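Local coordinates for protein copper-containing nitrite reductase (Thermus scotoductus, PDB 6HBE) that probably reduces nitrite to nitric oxide with electrons taken from a cytochrome c, working as a copper-containing homotrimer in denitrification, at residues 35-40 / 187-192; 158-163 / 211-216; 264-267 / 271-274. All blocks are in the same frame, centred on the assembly; numbering follows the deposited sequence.

Contact 1 (35-40 / 187-192). With CA (calcium ion), chain O.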
ATOM      1  N   VAL C  35     -19.250 -11.455  -8.669  1.00 24.57           N
ATOM      2  CA  VAL C  35     -18.270 -11.545  -7.570  1.00 23.15           C
ATOM      3  C   VAL C  35     -18.883 -11.542  -6.152  1.00 24.00           C
ATOM      4  O   VAL C  35     -18.181 -11.752  -5.185  1.00 21.55           O
ATOM      5  CB  VAL C  35     -17.190 -10.453  -7.680  1.00 23.30           C
ATOM      6  CG1 VAL C  35     -16.362 -10.657  -8.938  1.00 23.85           C
ATOM      7  CG2 VAL C  35     -17.769  -9.037  -7.618  1.00 23.55           C
ATOM      8  N   ASP C  36     -20.163 -11.196  -6.034  1.00 22.52           N
ATOM      9  CA  ASP C  36     -20.900 -11.281  -4.769  1.00 24.63           C
ATOM     10  C   ASP C  36     -22.384 -11.380  -5.165  1.00 26.03           C
ATOM     11  O   ASP C  36     -22.702 -11.212  -6.359  1.00 26.91           O
ATOM     12  CB  ASP C  36     -20.616 -10.030  -3.925  1.00 24.91           C
ATOM     13  CG  ASP C  36     -20.661 -10.284  -2.421  1.00 25.84           C
ATOM     14  OD1 ASP C  36     -21.523 -11.081  -1.949  1.00 24.90           O
ATOM     15  OD2 ASP C  36     -19.868  -9.632  -1.695  1.00 25.03           O
ATOM     16  N   GLN C  37     -23.288 -11.640  -4.213  1.00 24.64           N
ATOM     17  CA  GLN C  37     -24.711 -11.680  -4.537  1.00 25.43           C
ATOM     18  C   GLN C  37     -25.127 -10.324  -5.077  1.00 24.56           C
ATOM     19  O   GLN C  37     -24.925  -9.327  -4.407  1.00 26.21           O
ATOM     20  CB  GLN C  37     -25.604 -12.035  -3.323  1.00 25.99           C
ATOM     21  CG  GLN C  37     -25.504 -13.473  -2.819  1.00 24.68           C
ATOM     22  CD  GLN C  37     -24.273 -13.738  -1.976  1.00 24.85           C
ATOM     23  OE1 GLN C  37     -23.663 -12.809  -1.454  1.00 24.39           O
ATOM     24  NE2 GLN C  37     -23.890 -15.006  -1.840  1.00 26.05           N
ATOM     25  N   GLY C  38     -25.693 -10.287  -6.292  1.00 25.94           N
ATOM     26  CA  GLY C  38     -26.182  -9.025  -6.918  1.00 24.92           C
ATOM     27  C   GLY C  38     -25.082  -8.037  -7.380  1.00 23.61           C
ATOM     28  O   GLY C  38     -25.390  -6.891  -7.703  1.00 23.31           O
ATOM     29  N   VAL C  39     -23.819  -8.463  -7.393  1.00 21.77           N
ATOM     30  CA  VAL C  39     -22.671  -7.573  -7.733  1.00 22.90           C
ATOM     31  C   VAL C  39     -21.878  -8.165  -8.901  1.00 22.45           C
ATOM     32  O   VAL C  39     -21.297  -9.250  -8.785  1.00 22.11           O
ATOM     33  CB  VAL C  39     -21.730  -7.354  -6.528  1.00 24.27           C
ATOM     34  CG1 VAL C  39     -20.549  -6.443  -6.911  1.00 24.16           C
ATOM     35  CG2 VAL C  39     -22.510  -6.745  -5.368  1.00 24.52           C
ATOM     36  N   TYR C  40     -21.884  -7.457 -10.037  1.00 22.40           N
ATOM     37  CA  TYR C  40     -21.273  -7.921 -11.271  1.00 23.13           C
ATOM     38  C   TYR C  40     -20.071  -7.086 -11.665  1.00 23.41           C
ATOM     39  O   TYR C  40     -20.108  -5.886 -11.509  1.00 26.59           O
ATOM     40  CB  TYR C  40     -22.299  -7.910 -12.415  1.00 24.37           C
ATOM     41  CG  TYR C  40     -23.437  -8.834 -12.120  1.00 25.90           C
ATOM     42  CD1 TYR C  40     -24.513  -8.397 -11.351  1.00 28.08           C
ATOM     43  CD2 TYR C  40     -23.426 -10.154 -12.557  1.00 29.35           C
ATOM     44  CE1 TYR C  40     -25.567  -9.243 -11.045  1.00 29.59           C
ATOM     45  CE2 TYR C  40     -24.483 -11.014 -12.254  1.00 30.84           C
ATOM     46  CZ  TYR C  40     -25.554 -10.529 -11.503  1.00 30.68           C
ATOM     47  OH  TYR C  40     -26.620 -11.339 -11.170  1.00 37.29           O
ATOM     48  N   TYR C 187     -16.056 -19.295   0.326  1.00 22.07           N
ATOM     49  CA  TYR C 187     -15.958 -20.451   1.201  1.00 21.52           C
ATOM     50  C   TYR C 187     -16.432 -20.157   2.639  1.00 20.97           C
ATOM     51  O   TYR C 187     -16.259 -20.978   3.535  1.00 21.86           O
ATOM     52  CB  TYR C 187     -14.551 -21.064   1.148  1.00 20.52           C
ATOM     53  CG  TYR C 187     -14.093 -21.385  -0.271  1.00 20.70           C
ATOM     54  CD1 TYR C 187     -14.697 -22.406  -1.011  1.00 19.87           C
ATOM     55  CD2 TYR C 187     -13.062 -20.658  -0.879  1.00 21.01           C
ATOM     56  CE1 TYR C 187     -14.319 -22.683  -2.331  1.00 20.19           C
ATOM     57  CE2 TYR C 187     -12.661 -20.919  -2.206  1.00 21.45           C
ATOM     58  CZ  TYR C 187     -13.271 -21.955  -2.929  1.00 21.87           C
ATOM     59  OH  TYR C 187     -12.889 -22.234  -4.241  1.00 21.13           O
ATOM     60  N   VAL C 188     -17.055 -18.993   2.849  1.00 20.99           N
ATOM     61  CA  VAL C 188     -18.004 -18.816   3.969  1.00 22.62           C
ATOM     62  C   VAL C 188     -19.381 -19.332   3.530  1.00 23.20           C
ATOM     63  O   VAL C 188     -20.017 -20.123   4.259  1.00 22.94           O
ATOM     64  CB  VAL C 188     -18.086 -17.347   4.466  1.00 22.50           C
ATOM     65  CG1 VAL C 188     -19.059 -17.206   5.623  1.00 22.66           C
ATOM     66  CG2 VAL C 188     -16.707 -16.865   4.918  1.00 22.25           C
ATOM     67  N   ASP C 189     -19.846 -18.885   2.348  1.00 23.52           N
ATOM     68  CA  ASP C 189     -21.142 -19.296   1.800  1.00 23.44           C
ATOM     69  C   ASP C 189     -21.195 -20.813   1.576  1.00 25.02           C
ATOM     70  O   ASP C 189     -22.257 -21.423   1.765  1.00 26.95           O
ATOM     71  CB  ASP C 189     -21.448 -18.607   0.464  1.00 23.95           C
ATOM     72  CG  ASP C 189     -21.652 -17.094   0.593  1.00 25.60           C
ATOM     73  OD1 ASP C 189     -21.922 -16.588   1.678  1.00 25.13           O
ATOM     74  OD2 ASP C 189     -21.522 -16.413  -0.426  1.00 26.06           O
ATOM     75  N   GLU C 190     -20.070 -21.401   1.161  1.00 22.96           N
ATOM     76  CA  GLU C 190     -19.949 -22.838   0.940  1.00 24.17           C
ATOM     77  C   GLU C 190     -18.668 -23.355   1.598  1.00 22.38           C
ATOM     78  O   GLU C 190     -17.621 -23.492   0.931  1.00 23.98           O
ATOM     79  CB  GLU C 190     -19.957 -23.177  -0.567  1.00 26.77           C
ATOM     80  CG  GLU C 190     -21.223 -22.830  -1.326  1.00 29.43           C
ATOM     81  CD  GLU C 190     -21.132 -23.161  -2.824  1.00 34.19           C
ATOM     82  OE1 GLU C 190     -20.569 -22.371  -3.624  1.00 34.18           O
ATOM     83  OE2 GLU C 190     -21.642 -24.234  -3.224  1.00 38.39           O
ATOM     84  N   PRO C 191     -18.728 -23.657   2.915  1.00 22.31           N
ATOM     85  CA  PRO C 191     -17.514 -24.128   3.614  1.00 21.71           C
ATOM     86  C   PRO C 191     -16.927 -25.442   3.066  1.00 23.08           C
ATOM     87  O   PRO C 191     -17.670 -26.283   2.551  1.00 25.18           O
ATOM     88  CB  PRO C 191     -17.970 -24.270   5.078  1.00 22.55           C
ATOM     89  CG  PRO C 191     -19.193 -23.411   5.196  1.00 22.39           C
ATOM     90  CD  PRO C 191     -19.857 -23.454   3.849  1.00 21.69           C
ATOM     91  N   ILE C 192     -15.616 -25.575   3.128  1.00 21.59           N
ATOM     92  CA  ILE C 192     -14.891 -26.747   2.590  1.00 21.88           C
ATOM     93  C   ILE C 192     -14.845 -27.912   3.626  1.00 22.46           C
ATOM     94  O   ILE C 192     -14.276 -27.751   4.715  1.00 22.37           O
ATOM     95  CB  ILE C 192     -13.473 -26.351   2.157  1.00 22.02           C
ATOM     96  CG1 ILE C 192     -13.507 -25.339   1.006  1.00 22.19           C
ATOM     97  CG2 ILE C 192     -12.643 -27.582   1.775  1.00 22.83           C
ATOM     98  CD1 ILE C 192     -12.181 -24.617   0.779  1.00 23.12           C
TER
HETATM   99 CA    CA O 503     -22.144 -12.020   0.224  1.00 22.37          CA
HETATM  100  O   HOH W   1     -20.280 -10.633   0.798  1.00 27.79           O
HETATM  101  O   HOH W   2     -23.182 -14.071   1.388  1.00 24.99           O
HETATM  102  O   HOH W   3     -20.653 -13.673  -0.013  1.00 21.74           O
HETATM  103  O   HOH W   4     -22.014 -11.790   2.728  1.00 29.08           O
HETATM  104  O   HOH W   5     -23.779 -10.686   0.515  1.00 31.31           O
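Gln37 sits at the second position of a type II beta turn, Asp36 to Val39, with Gly38 taking the positive phi of the third position and a classic bulge setting Val35 and Asp36 against Val39; facing it, Asp189 comes from the short helix 186-189. Bent at chi2 (78°), the Gln37 side chain divides its amide between two partners. Gln37 OE1 binds the calcium ion at 2.4 Å, while Gln37 NE2 donates to Asp189 OD2 over 3.1 Å in a fairly straight bond (159°) that lies in the amide plane but meets the carboxylate 52° above its own. Asp36 OD1 also binds the calcium and accepts Gln37 N. Asp189 is a second-shell residue: its OD1 takes a hydrogen from water 2 and its OD2 one from water 3, both calcium ligands, so an acidic group suits the place. With an alanine in its place, Gln37 NE2 and the two waters would probably lose this acceptor, leaving the amide to its OE1 bond with the calcium. Leu381 of the second subunit packs against Val188 and Asp189, and the site joins the hairpin of strands 21-36 and 39-46 to helix 186-189, whose Val188 packs on strand 277-282.

Contact 2 (158-163 / 211-216)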
ATOM      1  N   ILE C 158      -5.770 -22.516  -4.375  1.00 19.83           N
ATOM      2  CA  ILE C 158      -6.352 -21.204  -4.043  1.00 20.28           C
ATOM      3  C   ILE C 158      -5.601 -20.037  -4.732  1.00 19.53           C
ATOM      4  O   ILE C 158      -4.394 -19.904  -4.553  1.00 19.54           O
ATOM      5  CB  ILE C 158      -6.261 -20.948  -2.505  1.00 21.52           C
ATOM      6  CG1 ILE C 158      -6.958 -22.056  -1.686  1.00 24.79           C
ATOM      7  CG2 ILE C 158      -6.865 -19.584  -2.143  1.00 21.58           C
ATOM      8  CD1 ILE C 158      -8.465 -21.951  -1.689  1.00 26.34           C
ATOM      9  N   ILE C 159      -6.328 -19.177  -5.443  1.00 18.71           N
ATOM     10  CA  ILE C 159      -5.799 -17.882  -5.913  1.00 18.45           C
ATOM     11  C   ILE C 159      -6.443 -16.776  -5.113  1.00 17.93           C
ATOM     12  O   ILE C 159      -7.664 -16.805  -4.912  1.00 19.25           O
ATOM     13  CB  ILE C 159      -6.054 -17.656  -7.423  1.00 18.90           C
ATOM     14  CG1 ILE C 159      -5.015 -18.448  -8.232  1.00 19.89           C
ATOM     15  CG2 ILE C 159      -6.014 -16.181  -7.798  1.00 20.18           C
ATOM     16  CD1 ILE C 159      -5.282 -18.530  -9.732  1.00 21.58           C
ATOM     17  N   GLN C 160      -5.615 -15.836  -4.655  1.00 17.29           N
ATOM     18  CA  GLN C 160      -6.063 -14.547  -4.168  1.00 17.45           C
ATOM     19  C   GLN C 160      -5.935 -13.491  -5.250  1.00 17.65           C
ATOM     20  O   GLN C 160      -4.875 -13.374  -5.847  1.00 16.76           O
ATOM     21  CB  GLN C 160      -5.263 -14.121  -2.915  1.00 17.29           C
ATOM     22  CG  GLN C 160      -5.796 -12.827  -2.296  1.00 17.80           C
ATOM     23  CD  GLN C 160      -5.046 -12.414  -1.026  1.00 18.06           C
ATOM     24  OE1 GLN C 160      -4.808 -13.228  -0.108  1.00 17.68           O
ATOM     25  NE2 GLN C 160      -4.637 -11.143  -0.981  1.00 17.70           N
ATOM     26  N   SER C 161      -6.964 -12.663  -5.436  1.00 17.39           N
ATOM     27  CA  SER C 161      -6.931 -11.622  -6.478  1.00 18.38           C
ATOM     28  C   SER C 161      -7.823 -10.445  -6.098  1.00 18.92           C
ATOM     29  O   SER C 161      -8.721 -10.577  -5.257  1.00 19.36           O
ATOM     30  CB  SER C 161      -7.358 -12.191  -7.849  1.00 20.17           C
ATOM     31  OG  SER C 161      -8.740 -12.541  -7.884  1.00 19.96           O
ATOM     32  N   GLU C 162      -7.561  -9.303  -6.741  1.00 18.64           N
ATOM     33  CA  GLU C 162      -8.218  -8.018  -6.474  1.00 18.21           C
ATOM     34  C   GLU C 162      -9.123  -7.611  -7.625  1.00 18.87           C
ATOM     35  O   GLU C 162      -8.878  -8.002  -8.760  1.00 22.41           O
ATOM     36  CB  GLU C 162      -7.141  -6.907  -6.282  1.00 18.58           C
ATOM     37  CG  GLU C 162      -6.152  -7.165  -5.137  1.00 19.21           C
ATOM     38  CD  GLU C 162      -4.726  -6.688  -5.399  1.00 21.18           C
ATOM     39  OE1 GLU C 162      -4.477  -5.733  -6.232  1.00 19.84           O
ATOM     40  OE2 GLU C 162      -3.803  -7.331  -4.784  1.00 19.29           O
ATOM     41  N   ALA C 163     -10.164  -6.819  -7.327  1.00 18.46           N
ATOM     42  CA  ALA C 163     -10.998  -6.192  -8.343  1.00 20.68           C
ATOM     43  C   ALA C 163     -10.995  -4.692  -8.129  1.00 21.35           C
ATOM     44  O   ALA C 163     -10.980  -4.253  -6.982  1.00 20.03           O
ATOM     45  CB  ALA C 163     -12.427  -6.718  -8.286  1.00 21.80           C
ATOM     46  N   LEU C 211      -1.405  -5.883  -4.127  1.00 17.82           N
ATOM     47  CA  LEU C 211      -1.325  -6.024  -2.647  1.00 19.57           C
ATOM     48  C   LEU C 211      -0.646  -7.328  -2.198  1.00 19.79           C
ATOM     49  O   LEU C 211      -0.698  -8.350  -2.903  1.00 20.18           O
ATOM     50  CB  LEU C 211      -2.695  -5.891  -2.013  1.00 19.78           C
ATOM     51  CG  LEU C 211      -3.438  -4.639  -2.446  1.00 21.32           C
ATOM     52  CD1 LEU C 211      -4.842  -4.661  -1.946  1.00 23.15           C
ATOM     53  CD2 LEU C 211      -2.699  -3.339  -2.052  1.00 21.85           C
ATOM     54  N   THR C 212       0.004  -7.257  -1.041  1.00 18.21           N
ATOM     55  CA  THR C 212       0.704  -8.420  -0.463  1.00 17.99           C
ATOM     56  C   THR C 212      -0.313  -9.179   0.399  1.00 18.04           C
ATOM     57  O   THR C 212      -1.305  -8.590   0.868  1.00 17.59           O
ATOM     58  CB  THR C 212       1.922  -7.893   0.338  1.00 19.18           C
ATOM     59  OG1 THR C 212       2.873  -7.318  -0.587  1.00 18.38           O
ATOM     60  CG2 THR C 212       2.611  -8.973   1.207  1.00 19.23           C
ATOM     61  N   SER C 213      -0.064 -10.471   0.604  1.00 17.27           N
ATOM     62  CA  SER C 213      -0.916 -11.388   1.385  1.00 17.60           C
ATOM     63  C   SER C 213      -0.094 -12.056   2.469  1.00 17.85           C
ATOM     64  O   SER C 213       1.100 -12.308   2.272  1.00 19.30           O
ATOM     65  CB  SER C 213      -1.522 -12.455   0.469  1.00 17.95           C
ATOM     66  OG  SER C 213      -2.424 -13.328   1.161  1.00 18.42           O
ATOM     67  N   THR C 214      -0.725 -12.357   3.603  1.00 17.82           N
ATOM     68  CA  THR C 214      -0.137 -13.192   4.653  1.00 17.63           C
ATOM     69  C   THR C 214      -1.170 -14.271   4.983  1.00 16.43           C
ATOM     70  O   THR C 214      -2.050 -14.075   5.831  1.00 17.54           O
ATOM     71  CB  THR C 214       0.311 -12.402   5.925  1.00 17.72           C
ATOM     72  OG1 THR C 214      -0.696 -11.452   6.310  1.00 17.35           O
ATOM     73  CG2 THR C 214       1.615 -11.629   5.635  1.00 18.44           C
ATOM     74  N   LEU C 215      -1.049 -15.418   4.319  1.00 17.37           N
ATOM     75  CA  LEU C 215      -2.060 -16.494   4.454  1.00 18.98           C
ATOM     76  C   LEU C 215      -1.965 -17.175   5.815  1.00 18.92           C
ATOM     77  O   LEU C 215      -0.867 -17.421   6.291  1.00 18.67           O
ATOM     78  CB  LEU C 215      -1.948 -17.542   3.351  1.00 19.85           C
ATOM     79  CG  LEU C 215      -3.152 -18.477   3.175  1.00 20.12           C
ATOM     80  CD1 LEU C 215      -4.362 -17.738   2.656  1.00 21.21           C
ATOM     81  CD2 LEU C 215      -2.828 -19.599   2.214  1.00 20.54           C
ATOM     82  N   HIS C 216      -3.119 -17.442   6.426  1.00 17.97           N
ATOM     83  CA  HIS C 216      -3.211 -17.911   7.821  1.00 19.51           C
ATOM     84  C   HIS C 216      -4.403 -18.881   7.967  1.00 18.67           C
ATOM     85  O   HIS C 216      -5.410 -18.708   7.268  1.00 19.64           O
ATOM     86  CB  HIS C 216      -3.361 -16.700   8.758  1.00 19.34           C
ATOM     87  CG  HIS C 216      -3.686 -17.046  10.187  1.00 20.48           C
ATOM     88  ND1 HIS C 216      -2.760 -17.581  11.066  1.00 21.54           N
ATOM     89  CD2 HIS C 216      -4.831 -16.887  10.897  1.00 21.65           C
ATOM     90  CE1 HIS C 216      -3.326 -17.754  12.249  1.00 22.05           C
ATOM     91  NE2 HIS C 216      -4.586 -17.340  12.174  1.00 22.31           N
TER
HETATM   92  O   HOH W   6      -3.899  -9.688   1.446  1.00 18.69           O
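Gln160 reaches out from its strand until its amide oxygen meets the Ser213 hydroxyl, whereas Glu162, two residues further along the same strand, bends and passes Leu211 obliquely. For Gln160 the extended form begins at chi1 (-175°, CG trans to the backbone N) and carries the amide across the space between backbones whose CA atoms lie 8.2 Å apart at Gln160 and Ser213. Ser213 OG donates to Gln160 OE1 over 2.7 Å, approaching at a C=O...O angle of 122° and tilted out of the carbonyl plane. The other end of the amide is used too: Gln160 NE2 donates to water 6 at 2.9 Å, and this water donates in turn to Thr212 O. Glutamine suits the position because one flat group supplies both an acceptor and a donor in a buried setting.

Glu162 instead serves the backbone. Its OE2 accepts Leu211 N at 2.9 Å on the syn side, 28° out of the carboxylate plane, while its OE1 accepts Asn210 N and is hydrogen-bonded to Tyr164 OH. Two successive amides and a phenol thus hold the carboxylate and fix its rotation. Leu211 CB and CD1 lie alongside the carboxylate, CB 3.3 Å from Glu162 OE2 and CD1 4.0 Å from Glu162 CD.

Strand 154-163 belongs to one sheet and strand 213-217 to the other, so these polar bridges span the interior between the two sheets of a cupredoxin beta sandwich, the fold of the multicopper oxidase family.

Contact 3 (264-267 / 271-274). With CU (copper (II) ion), chain E.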
ATOM      1  N   LEU C 264      -9.657 -19.895   7.013  1.00 19.73           N
ATOM      2  CA  LEU C 264      -8.563 -19.503   6.107  1.00 20.25           C
ATOM      3  C   LEU C 264      -8.694 -18.006   5.814  1.00 21.49           C
ATOM      4  O   LEU C 264      -9.776 -17.525   5.407  1.00 19.60           O
ATOM      5  CB  LEU C 264      -8.677 -20.290   4.799  1.00 22.78           C
ATOM      6  CG  LEU C 264      -7.642 -20.017   3.715  1.00 25.09           C
ATOM      7  CD1 LEU C 264      -6.300 -20.613   4.152  1.00 25.15           C
ATOM      8  CD2 LEU C 264      -8.081 -20.577   2.355  1.00 28.70           C
ATOM      9  N   VAL C 265      -7.606 -17.263   5.988  1.00 20.18           N
ATOM     10  CA  VAL C 265      -7.688 -15.796   5.908  1.00 22.12           C
ATOM     11  C   VAL C 265      -6.304 -15.224   5.583  1.00 20.58           C
ATOM     12  O   VAL C 265      -5.239 -15.866   5.869  1.00 20.03           O
ATOM     13  CB  VAL C 265      -8.293 -15.217   7.228  1.00 22.63           C
ATOM     14  CG1 VAL C 265      -7.338 -15.372   8.396  1.00 23.71           C
ATOM     15  CG2 VAL C 265      -8.756 -13.757   7.082  1.00 23.10           C
ATOM     16  N   THR C 266      -6.317 -14.040   4.969  1.00 19.20           N
ATOM     17  CA  THR C 266      -5.111 -13.207   4.882  1.00 18.11           C
ATOM     18  C   THR C 266      -5.063 -12.285   6.091  1.00 19.50           C
ATOM     19  O   THR C 266      -6.039 -11.577   6.415  1.00 18.85           O
ATOM     20  CB  THR C 266      -4.976 -12.356   3.572  1.00 17.48           C
ATOM     21  OG1 THR C 266      -3.884 -11.443   3.733  1.00 16.01           O
ATOM     22  CG2 THR C 266      -6.245 -11.550   3.253  1.00 17.58           C
ATOM     23  N   HIS C 267      -3.910 -12.212   6.740  1.00 18.48           N
ATOM     24  CA  HIS C 267      -3.776 -11.354   7.933  1.00 17.85           C
ATOM     25  C   HIS C 267      -3.546  -9.852   7.591  1.00 17.56           C
ATOM     26  O   HIS C 267      -3.377  -9.041   8.483  1.00 17.48           O
ATOM     27  CB  HIS C 267      -2.749 -11.915   8.933  1.00 18.36           C
ATOM     28  CG  HIS C 267      -3.337 -12.162  10.296  1.00 18.86           C
ATOM     29  ND1 HIS C 267      -3.530 -11.162  11.216  1.00 18.34           N
ATOM     30  CD2 HIS C 267      -3.836 -13.295  10.861  1.00 19.74           C
ATOM     31  CE1 HIS C 267      -4.088 -11.669  12.305  1.00 19.83           C
ATOM     32  NE2 HIS C 267      -4.291 -12.959  12.111  1.00 19.73           N
ATOM     33  N   THR C 271      -7.696  -6.147   3.556  1.00 18.58           N
ATOM     34  CA  THR C 271      -8.107  -6.974   2.421  1.00 18.55           C
ATOM     35  C   THR C 271      -8.993  -8.185   2.820  1.00 18.49           C
ATOM     36  O   THR C 271      -9.885  -8.572   2.057  1.00 19.49           O
ATOM     37  CB  THR C 271      -6.911  -7.461   1.607  1.00 19.20           C
ATOM     38  OG1 THR C 271      -6.117  -8.420   2.345  1.00 19.32           O
ATOM     39  CG2 THR C 271      -6.053  -6.272   1.159  1.00 19.56           C
ATOM     40  N   ALA C 272      -8.788  -8.770   4.020  1.00 17.89           N
ATOM     41  CA  ALA C 272      -9.701  -9.833   4.518  1.00 17.67           C
ATOM     42  C   ALA C 272     -11.129  -9.311   4.616  1.00 17.29           C
ATOM     43  O   ALA C 272     -12.081 -10.002   4.274  1.00 19.23           O
ATOM     44  CB  ALA C 272      -9.271 -10.324   5.889  1.00 17.44           C
ATOM     45  N   ILE C 273     -11.243  -8.073   5.043  1.00 17.73           N
ATOM     46  CA  ILE C 273     -12.563  -7.428   5.224  1.00 17.95           C
ATOM     47  C   ILE C 273     -13.321  -7.196   3.904  1.00 18.86           C
ATOM     48  O   ILE C 273     -14.563  -6.974   3.918  1.00 18.18           O
ATOM     49  CB  ILE C 273     -12.389  -6.113   6.040  1.00 19.69           C
ATOM     50  CG1 ILE C 273     -13.682  -5.688   6.765  1.00 20.46           C
ATOM     51  CG2 ILE C 273     -11.857  -4.996   5.180  1.00 19.06           C
ATOM     52  CD1 ILE C 273     -13.438  -4.688   7.857  1.00 20.95           C
ATOM     53  N   LYS C 274     -12.593  -7.220   2.794  1.00 17.63           N
ATOM     54  CA  LYS C 274     -13.085  -6.994   1.434  1.00 18.78           C
ATOM     55  C   LYS C 274     -13.458  -8.277   0.670  1.00 19.54           C
ATOM     56  O   LYS C 274     -13.828  -8.186  -0.512  1.00 19.89           O
ATOM     57  CB  LYS C 274     -12.014  -6.210   0.616  1.00 19.56           C
ATOM     58  CG  LYS C 274     -11.821  -4.759   1.043  1.00 19.70           C
ATOM     59  CD  LYS C 274     -10.808  -4.017   0.194  1.00 20.01           C
ATOM     60  CE  LYS C 274     -10.546  -2.594   0.689  1.00 20.97           C
ATOM     61  NZ  LYS C 274      -9.445  -1.906  -0.056  1.00 20.77           N
TER
HETATM   62 CU    CU E 501      -5.056 -14.139  13.620  1.00 22.07          CU
HETATM   63  O   HOH W   6      -3.899  -9.688   1.446  1.00 18.69           O
HETATM   64  O   HOH W   7      -6.332 -15.644  13.790  1.00 28.92           O
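Val265 and Thr266 pack against Ala272 and Thr271 where a strand of the cupredoxin fold, 260-266, ends and the chain turns back into the short helix 269-272. The close side is centred on the Ala272 methyl: its CB lies 3.7 Å from Val265 CG2 and 3.5 Å from Thr266 O. A small residue suits this place, since the CA atoms of Thr266 and Ala272 are 5.7 Å apart. Beside it, the threonine side chains cross at about a right angle, with Thr266 CG2 3.3 Å from Thr271 OG1.

The other side is looser and water-mediated. The hydroxyls, Thr266 OG1 and Thr271 OG1, stay 4.0 Å apart, and water 6 sits between them. In addition, Thr271 OG1 is bonded to Val268 O, and Thr266 OG1 accepts Val268 N and Thr214 N, which ties the turn to the neighbouring strand. Threonine thus offers a methyl to the packing and a hydroxyl to the turn.

The CB of His267 turns away from segment 271-274, and its ring reaches the copper, which His80 and His114 of the second subunit also bind, as in the type 2 catalytic site of related nitrite reductases. His267 NE2 binds the metal at 2.1 Å, and water 7, also on the copper, lies in the imidazole plane.

How the contacts relate
Contacts 2 and 3 are joined directly, their centres about 8 Å apart: strands 213-217 and 260-266 are antiparallel neighbours, with His216 N 2.7 Å from Val265 O and Thr214 O 2.8 Å from His267 N. Water 6 belongs to both, linking Gln160 to the two threonines of the turn. The Ser213 side chain lies about 8 Å from that of His267 and about 13 Å from the copper. Contact 1 touches neither: from contacts 2 and 3 its centre lies about 16 and 14 Å, its nearest atoms about 4 and 6 Å, and its calcium is 21.8 Å from the copper bound by His267. All three contacts touch the second subunit.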